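Local coordinates for protein putative thioesterase II (Thermobifida fusca, PDB 3BBJ) that is a putative acyl-CoA thioesterase II of the hot-dog superfamily that probably hydrolyses acyl-CoA thioesters, at residues Pro28-Asn37 and Leu142-Arg150. Residues are numbered along the deposited sequence; the frame is centred on the assembly and turned at random.
Sequences PGYLIGTAMN and LPDDGFLAR
Phe-147 N donates to Leu-31 O at 2.9 Å. Arg-150 NH1 donates to Gly-29 O at 3.1 Å, tilted from the carbonyl plane. These two hydrogen bonds join the segments directly. The arginine chain is bent at chi2 and chi3, which turns the guanidinium back to its own loop, where NH1 and NH2 meet Asp-144 O end-on. Its NE forms a salt bridge with Asp-184. A doubtful water, modelled too close to Tyr-30 OH, may bridge it to Arg-150 O.

Arg-150 CD sits over the face of the Tyr-30 ring in a CH-pi contact, 3.6 Å from its centroid. Tyr-30 also stacks on Tyr-40. With CG anti to the backbone N (chi1 -176°), Phe-147 brings its ring against the Asn-37 amide, the two planes 21° apart. Asn-37 ND2 lies over the rim of that ring and donates to Asp-200 O; OD1 caps helix 38-51 at Tyr-40 N.

Among the apolar contacts, Ile-32 CG2 lies 3.5 Å from Phe-147 CB. Pro-28 CB meets Pro-143 CG at 3.6 Å. Leu-31 CD1 packs on Pro-143 CD at 4.2 Å.

A leucine in place of Arg-150 would probably leave Gly-29 O and Asp-144 O without this donor and Asp-184 without its charged mate.

The contact thus ties a loop of the N-terminal hot-dog region to one of the C-terminal region, with one guanidinium serving both loops.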
# COMPACT_ATOMS: atom_id res chain seq x y z
N PRO A 28 11.35 24.70 -6.39
CA PRO A 28 12.66 24.17 -5.98
C PRO A 28 12.90 24.18 -4.46
O PRO A 28 13.87 23.58 -3.98
CB PRO A 28 13.65 25.09 -6.70
CG PRO A 28 12.90 26.33 -6.96
CD PRO A 28 11.49 25.93 -7.19
N GLY A 29 12.06 24.90 -3.73
CA GLY A 29 12.08 24.89 -2.27
C GLY A 29 11.76 23.52 -1.68
O GLY A 29 12.02 23.28 -0.49
N TYR A 30 11.21 22.62 -2.49
CA TYR A 30 10.86 21.26 -2.05
C TYR A 30 11.87 20.23 -2.51
O TYR A 30 11.62 19.02 -2.46
CB TYR A 30 9.44 20.90 -2.50
CG TYR A 30 8.38 21.73 -1.79
CD1 TYR A 30 8.02 22.98 -2.28
CD2 TYR A 30 7.79 21.29 -0.61
CE1 TYR A 30 7.07 23.76 -1.63
CE2 TYR A 30 6.84 22.07 0.05
CZ TYR A 30 6.49 23.30 -0.47
OH TYR A 30 5.56 24.10 0.16
N LEU A 31 13.05 20.72 -2.94
CA LEU A 31 14.12 19.84 -3.38
C LEU A 31 14.76 19.26 -2.14
O LEU A 31 14.88 19.94 -1.12
CB LEU A 31 15.17 20.59 -4.20
CG LEU A 31 14.84 21.02 -5.63
CD1 LEU A 31 15.92 21.98 -6.13
CD2 LEU A 31 14.69 19.84 -6.60
N ILE A 32 15.13 18.00 -2.24
CA ILE A 32 15.85 17.32 -1.19
C ILE A 32 17.29 17.01 -1.67
O ILE A 32 17.88 16.01 -1.29
CB ILE A 32 15.12 16.00 -0.79
CG1 ILE A 32 14.95 15.06 -1.98
CG2 ILE A 32 13.79 16.28 -0.20
CD1 ILE A 32 14.51 13.67 -1.59
N GLY A 33 17.87 17.88 -2.47
CA GLY A 33 19.09 17.58 -3.19
C GLY A 33 18.83 18.00 -4.62
O GLY A 33 18.43 19.15 -4.85
N THR A 34 19.06 17.10 -5.58
CA THR A 34 18.80 17.41 -6.99
C THR A 34 17.38 16.99 -7.44
O THR A 34 16.91 17.38 -8.52
CB THR A 34 19.83 16.73 -7.92
OG1 THR A 34 19.80 15.31 -7.73
CG2 THR A 34 21.25 17.30 -7.66
N ALA A 35 16.72 16.17 -6.62
CA ALA A 35 15.36 15.70 -6.93
C ALA A 35 14.34 16.35 -6.02
O ALA A 35 14.63 16.70 -4.88
CB ALA A 35 15.28 14.19 -6.82
N MSE A 36 13.13 16.50 -6.53
CA MSE A 36 12.00 16.95 -5.72
C MSE A 36 11.53 15.88 -4.74
O MSE A 36 11.51 14.69 -5.04
CB MSE A 36 10.84 17.28 -6.63
CG MSE A 36 11.11 18.46 -7.51
SE MSE A 36 10.85 20.04 -6.47
CE MSE A 36 11.73 21.16 -7.59
N ASN A 37 11.13 16.32 -3.56
CA ASN A 37 10.50 15.42 -2.58
C ASN A 37 9.26 14.73 -3.21
O ASN A 37 8.46 15.38 -3.92
CB ASN A 37 10.12 16.22 -1.33
CG ASN A 37 9.16 15.47 -0.42
OD1 ASN A 37 7.94 15.67 -0.50
ND2 ASN A 37 9.70 14.61 0.44
N LEU A 142 20.24 25.01 -1.10
CA LEU A 142 18.97 24.68 -1.70
C LEU A 142 18.10 25.93 -1.61
O LEU A 142 18.15 26.65 -0.61
CB LEU A 142 18.32 23.47 -1.03
CG LEU A 142 19.09 22.16 -1.23
CD1 LEU A 142 18.46 21.01 -0.38
CD2 LEU A 142 19.24 21.78 -2.75
N PRO A 143 17.28 26.18 -2.66
CA PRO A 143 16.44 27.38 -2.72
C PRO A 143 15.56 27.54 -1.48
O PRO A 143 14.81 26.64 -1.12
CB PRO A 143 15.59 27.14 -3.98
CG PRO A 143 16.46 26.28 -4.82
CD PRO A 143 17.06 25.32 -3.83
N ASP A 144 15.72 28.68 -0.82
CA ASP A 144 15.02 29.00 0.42
C ASP A 144 15.22 27.88 1.46
O ASP A 144 14.30 27.50 2.17
CB ASP A 144 13.55 29.32 0.11
CG ASP A 144 13.42 30.40 -1.01
OD1 ASP A 144 14.31 31.28 -1.11
OD2 ASP A 144 12.45 30.38 -1.80
N ASP A 145 16.46 27.38 1.51
CA ASP A 145 16.92 26.31 2.42
C ASP A 145 16.30 24.91 2.20
O ASP A 145 16.34 24.06 3.10
CB ASP A 145 16.83 26.75 3.90
CG ASP A 145 17.69 27.99 4.20
OD1 ASP A 145 18.64 28.27 3.43
OD2 ASP A 145 17.41 28.71 5.19
N GLY A 146 15.82 24.68 0.99
CA GLY A 146 15.28 23.39 0.56
C GLY A 146 14.22 22.72 1.42
O GLY A 146 13.63 23.32 2.33
N PHE A 147 14.00 21.43 1.15
CA PHE A 147 12.87 20.72 1.74
C PHE A 147 12.69 20.90 3.25
O PHE A 147 11.58 21.15 3.72
CB PHE A 147 12.90 19.21 1.42
CG PHE A 147 11.70 18.51 1.95
CD1 PHE A 147 10.49 18.64 1.30
CD2 PHE A 147 11.75 17.85 3.16
CE1 PHE A 147 9.35 18.05 1.80
CE2 PHE A 147 10.60 17.26 3.68
CZ PHE A 147 9.41 17.36 2.99
N LEU A 148 13.78 20.78 4.00
CA LEU A 148 13.73 20.81 5.48
C LEU A 148 13.08 22.06 6.06
O LEU A 148 12.61 22.04 7.22
CB LEU A 148 15.13 20.62 6.09
CG LEU A 148 15.71 19.20 6.08
CD1 LEU A 148 17.16 19.19 6.46
CD2 LEU A 148 14.93 18.29 7.01
N ALA A 149 13.05 23.14 5.27
CA ALA A 149 12.45 24.43 5.67
C ALA A 149 10.98 24.58 5.27
O ALA A 149 10.36 25.62 5.53
CB ALA A 149 13.27 25.59 5.11
N ARG A 150 10.43 23.56 4.62
CA ARG A 150 9.03 23.55 4.16
C ARG A 150 8.05 22.97 5.21
O ARG A 150 6.83 23.21 5.15
CB ARG A 150 8.92 22.73 2.86
CG ARG A 150 9.83 23.18 1.70
CD ARG A 150 9.42 24.57 1.14
NE ARG A 150 9.88 25.67 2.00
CZ ARG A 150 11.05 26.30 1.89
NH1 ARG A 150 11.93 25.98 0.95
NH2 ARG A 150 11.34 27.27 2.74
O HOH W 1 5.71 24.45 2.56